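Local atomic coordinates of putative Killer protein (Pseudomonas putida, PDB entry 6F8S), a protein that probably acts as the HigB-like toxin of a type II toxin-antitoxin system, belonging to the RelE family, whose members typically cleave messenger RNA. Residues I31-V34 against A35-K38; D43-E47 against L48-R52. All coordinates share one frame; numbering follows the deposited sequence.

Both contacts are local and belong to the helical layer of a small RelE-like chain: contact 1 is two successive turns near the start of helix 31-44, and contact 2 spans the end of that helix, a short loop and helix 49-52. Their centres are about 16 Å apart and their nearest atoms about 5 Å, without touching. Each is partly buried, but contact 1 has an exposed end at Ile31 and Lys32, whereas contact 2 sets Ala45 and Leu51 against strand 79-85. Regular helical backbone bonds dominate residues 31-38; in residues 43-52 a carboxylate gripping two amides takes over. Both also supply charged groups to another protein chain of the assembly.

Contact 1 (I31-V34 against A35-K38); sequences IKSV and AERK
Val34 meets Arg37 and Lys38 about one turn further along helix 31-44, and this is the more enclosed side of the contact, Arg37 and Lys38 both being buried. Its two methyls are shared out: CG2 lies 3.5 Å from Arg37 NH2, and CG1 lies 3.9 Å from Lys38 CE. The Arg37 chain leaves with CG anti to the backbone N (chi1 -174°) and bends at chi3, which brings the guanidinium round to Val34, whose CA stands over one face near the rim. Lys38 behaves differently. It runs beside Val34 in the same direction, bent at chi2, and its CG comes to 3.1 Å from Val34 O.

The backbone beneath is regular alpha-helix, with amides bonding to carbonyls four residues earlier. Ala35 N reaches Ile31 O at 2.9 Å, and Lys38 N reaches Val34 O at the same distance. The bond from Arg37 N to Ser33 O is longer, 3.1 Å, and more bent at 142°; the same amide makes a weak second bond to Val34 O.

The Lys32 side is looser. Its extended chain turns only at chi4 and passes obliquely across Glu36, with CE at 3.4 Å from Glu36 OE2. Lys32 NZ is 3.7 Å from that oxygen, a long salt bridge on a solvent-facing residue. The other carboxylate oxygen, Glu36 OE1, pairs with a basic side chain of another protein chain.

Arg37 NE and NH1 likewise form salt bridges with acidic groups of that other protein, and Lys38 NZ is held by Arg73 O, Asn57 OD1 and an acidic partner there. Within the two turns these side chains meet mostly through carbon atoms, while their charges are paired mainly beyond them, consistent with a helix face that binds the other protein largely through charge pairs.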
loop_
_atom_site.group_PDB
_atom_site.type_symbol
_atom_site.label_atom_id
_atom_site.label_comp_id
_atom_site.label_asym_id
_atom_site.label_seq_id
_atom_site.Cartn_x
_atom_site.Cartn_y
_atom_site.Cartn_z
ATOM N N ILE B 31 -8.103 -18.073 18.271
ATOM C CA ILE B 31 -6.749 -17.534 18.444
ATOM C C ILE B 31 -5.984 -17.384 17.132
ATOM O O ILE B 31 -5.297 -16.375 16.922
ATOM C CB ILE B 31 -5.900 -18.389 19.405
ATOM C CG1 ILE B 31 -4.464 -17.855 19.468
ATOM C CG2 ILE B 31 -5.920 -19.863 19.003
ATOM C CD1 ILE B 31 -3.718 -18.243 20.730
ATOM N N LYS B 32 -6.124 -18.361 16.241
ATOM C CA LYS B 32 -5.447 -18.297 14.953
ATOM C C LYS B 32 -5.925 -17.064 14.161
ATOM O O LYS B 32 -5.117 -16.318 13.623
ATOM C CB LYS B 32 -5.685 -19.580 14.150
ATOM C CG LYS B 32 -4.936 -19.616 12.843
ATOM C CD LYS B 32 -5.287 -20.844 11.998
ATOM C CE LYS B 32 -5.086 -20.541 10.507
ATOM N NZ LYS B 32 -6.247 -20.919 9.647
ATOM N N SER B 33 -7.237 -16.852 14.126
ATOM C CA SER B 33 -7.824 -15.730 13.420
ATOM C C SER B 33 -7.339 -14.394 13.955
ATOM O O SER B 33 -7.049 -13.482 13.183
ATOM C CB SER B 33 -9.349 -15.790 13.502
ATOM O OG SER B 33 -9.861 -16.527 12.405
ATOM N N VAL B 34 -7.248 -14.286 15.279
ATOM C CA VAL B 34 -6.749 -13.081 15.929
ATOM C C VAL B 34 -5.277 -12.863 15.560
ATOM O O VAL B 34 -4.862 -11.748 15.231
ATOM C CB VAL B 34 -6.919 -13.171 17.468
ATOM C CG1 VAL B 34 -6.186 -12.018 18.182
ATOM C CG2 VAL B 34 -8.396 -13.180 17.831
ATOM N N ALA B 35 -4.499 -13.939 15.589
ATOM C CA ALA B 35 -3.089 -13.885 15.207
ATOM C C ALA B 35 -2.925 -13.389 13.788
ATOM O O ALA B 35 -2.020 -12.625 13.482
ATOM C CB ALA B 35 -2.447 -15.267 15.350
ATOM N N GLU B 36 -3.796 -13.864 12.914
ATOM C CA GLU B 36 -3.733 -13.508 11.514
ATOM C C GLU B 36 -3.969 -12.041 11.323
ATOM O O GLU B 36 -3.395 -11.420 10.453
ATOM C CB GLU B 36 -4.762 -14.294 10.736
ATOM C CG GLU B 36 -4.371 -15.749 10.640
ATOM C CD GLU B 36 -5.413 -16.588 9.957
ATOM O OE1 GLU B 36 -6.620 -16.378 10.256
ATOM O OE2 GLU B 36 -5.023 -17.438 9.134
ATOM N N ARG B 37 -4.851 -11.520 12.157
ATOM C CA ARG B 37 -5.235 -10.146 12.119
ATOM C C ARG B 37 -4.120 -9.251 12.664
ATOM O O ARG B 37 -3.848 -8.163 12.118
ATOM C CB ARG B 37 -6.519 -9.966 12.911
ATOM C CG ARG B 37 -7.092 -8.579 12.820
ATOM C CD ARG B 37 -8.557 -8.552 13.247
ATOM N NE ARG B 37 -8.706 -8.923 14.649
ATOM C CZ ARG B 37 -9.463 -9.927 15.084
ATOM N NH1 ARG B 37 -10.151 -10.652 14.217
ATOM N NH2 ARG B 37 -9.540 -10.196 16.383
ATOM N N LYS B 38 -3.481 -9.702 13.744
ATOM C CA LYS B 38 -2.362 -8.966 14.338
ATOM C C LYS B 38 -1.200 -8.907 13.354
ATOM O O LYS B 38 -0.602 -7.826 13.147
ATOM C CB LYS B 38 -1.919 -9.613 15.659
ATOM C CG LYS B 38 -3.024 -9.724 16.688
ATOM C CD LYS B 38 -3.294 -8.404 17.355
ATOM C CE LYS B 38 -4.629 -8.418 18.078
ATOM N NZ LYS B 38 -4.746 -7.277 19.038
#

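Contact 2 (D43-E47 against L48-R52); sequences DAATE and LRDLR
Asp50 reaches back across the loop to the amides of Thr46 and Glu47, tying together the helix-loop-helix link in which helix 31-44 ends and helix 49-52 follows, packed on the antiparallel sheet of a RelE-like toxin. Ala45 is the first residue to leave helical backbone angles.

Hydrogen bonding carries most of the contact. Asp50 OD2 accepts two backbone amides by different approaches: Thr46 N, at 2.8 Å, meets the OD2 lone pair that points away from the other carboxylate oxygen, whereas Glu47 N, at 3.1 Å, comes from above the carboxylate plane. In return Asp50 N donates to Glu47 O at 2.9 Å, closing a turn. Asp50 is thus acceptor through its side chain and donor through its backbone. Its OD1 takes a backbone hydrogen bond from another protein chain of the assembly, so both oxygens are engaged in this buried position, and the two amides on OD2 together with the partner on OD1 hold the carboxylate.

Apolar packing lies next to these hydrogen bonds. Ala45 CB touches Asp50 CB at 3.8 Å and Leu51 CG at 4.0 Å. Beyond them Trp84 receives both Ala45 and Leu51, and Phe82 adds to the surface under Leu51, seating the turn on strand 79-85.

The third kind of interaction is a salt bridge between Glu47 and Arg49, which run side by side in the same direction. Arg49 CG sits between the backbone N and the carbonyl carbon (chi1 63°), and a bend at chi3 turns NE to its partner; Arg49 NH1 is bound to an acidic side chain of the other protein chain. Arg49 NE meets Glu47 OE1 at 2.7 Å in a nearly straight bond (172°), the oxygen lying in the guanidinium plane although the carboxylate is turned 69° against it.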
loop_
_atom_site.group_PDB
_atom_site.type_symbol
_atom_site.label_atom_id
_atom_site.label_comp_id
_atom_site.label_asym_id
_atom_site.label_seq_id
_atom_site.Cartn_x
_atom_site.Cartn_y
_atom_site.Cartn_z
ATOM N N ASP B 43 2.076 -5.837 9.413
ATOM C CA ASP B 43 2.531 -5.616 8.054
ATOM C C ASP B 43 1.997 -4.299 7.473
ATOM O O ASP B 43 2.678 -3.655 6.682
ATOM C CB ASP B 43 2.135 -6.790 7.162
ATOM C CG ASP B 43 3.082 -7.977 7.314
ATOM N N ALA B 44 0.802 -3.880 7.883
ATOM C CA ALA B 44 0.204 -2.688 7.306
ATOM C C ALA B 44 0.696 -1.395 7.978
ATOM O O ALA B 44 0.542 -0.325 7.421
ATOM C CB ALA B 44 -1.296 -2.770 7.398
ATOM N N ALA B 45 1.275 -1.499 9.171
ATOM C CA ALA B 45 1.629 -0.325 9.960
ATOM C C ALA B 45 2.696 0.532 9.290
ATOM O O ALA B 45 3.688 0.035 8.751
ATOM C CB ALA B 45 2.093 -0.736 11.345
ATOM N N THR B 46 2.471 1.834 9.342
ATOM C CA THR B 46 3.364 2.808 8.745
ATOM C C THR B 46 4.057 3.616 9.835
ATOM O O THR B 46 5.184 4.063 9.672
ATOM C CB THR B 46 2.577 3.700 7.796
ATOM O OG1 THR B 46 2.600 3.095 6.503
ATOM C CG2 THR B 46 3.139 5.050 7.716
ATOM N N GLU B 47 3.370 3.765 10.965
ATOM C CA GLU B 47 3.895 4.474 12.126
ATOM C C GLU B 47 3.511 3.699 13.382
ATOM O O GLU B 47 2.517 2.976 13.386
ATOM C CB GLU B 47 3.359 5.921 12.195
ATOM C CG GLU B 47 3.935 6.843 11.141
ATOM C CD GLU B 47 3.365 8.251 11.189
ATOM O OE1 GLU B 47 2.708 8.617 12.198
ATOM O OE2 GLU B 47 3.579 9.002 10.206
ATOM N N LEU B 48 4.286 3.872 14.443
ATOM C CA LEU B 48 4.033 3.216 15.707
ATOM C C LEU B 48 2.614 3.458 16.238
ATOM O O LEU B 48 2.039 2.579 16.899
ATOM C CB LEU B 48 5.074 3.650 16.741
ATOM C CG LEU B 48 4.942 2.974 18.100
ATOM C CD1 LEU B 48 4.871 1.457 17.930
ATOM C CD2 LEU B 48 6.110 3.341 18.999
ATOM N N ARG B 49 2.025 4.609 15.922
ATOM C CA ARG B 49 0.647 4.886 16.359
ATOM C C ARG B 49 -0.344 3.861 15.803
ATOM O O ARG B 49 -1.362 3.567 16.438
ATOM C CB ARG B 49 0.213 6.293 15.953
ATOM C CG ARG B 49 0.168 6.552 14.467
ATOM C CD ARG B 49 -0.157 8.036 14.194
ATOM N NE ARG B 49 1.032 8.870 14.311
ATOM C CZ ARG B 49 1.269 9.710 15.310
ATOM N NH1 ARG B 49 0.385 9.852 16.280
ATOM N NH2 ARG B 49 2.387 10.422 15.328
ATOM N N ASP B 50 -0.027 3.301 14.635
ATOM C CA ASP B 50 -0.869 2.302 14.021
ATOM C C ASP B 50 -0.979 1.072 14.916
ATOM O O ASP B 50 -1.991 0.363 14.879
ATOM C CB ASP B 50 -0.331 1.923 12.641
ATOM C CG ASP B 50 -0.431 3.082 11.637
ATOM O OD1 ASP B 50 -1.347 3.926 11.796
ATOM O OD2 ASP B 50 0.389 3.139 10.684
ATOM N N LEU B 51 0.043 0.815 15.731
ATOM C CA LEU B 51 -0.007 -0.344 16.625
ATOM C C LEU B 51 -0.405 0.059 18.031
ATOM O O LEU B 51 -1.020 -0.717 18.735
ATOM C CB LEU B 51 1.328 -1.068 16.634
ATOM C CG LEU B 51 1.631 -1.626 15.242
ATOM C CD1 LEU B 51 3.058 -2.113 15.191
ATOM C CD2 LEU B 51 0.646 -2.749 14.860
ATOM N N ARG B 52 -0.085 1.290 18.416
ATOM C CA ARG B 52 -0.456 1.821 19.732
ATOM C C ARG B 52 -1.924 2.223 19.836
ATOM O O ARG B 52 -2.543 2.083 20.886
ATOM C CB ARG B 52 0.419 3.030 20.078
ATOM C CG ARG B 52 0.259 3.539 21.502
ATOM C CD ARG B 52 1.523 4.226 21.937
ATOM N NE ARG B 52 1.944 5.146 20.886
ATOM C CZ ARG B 52 3.196 5.543 20.687
ATOM N NH1 ARG B 52 4.168 5.103 21.488
ATOM N NH2 ARG B 52 3.470 6.381 19.688
#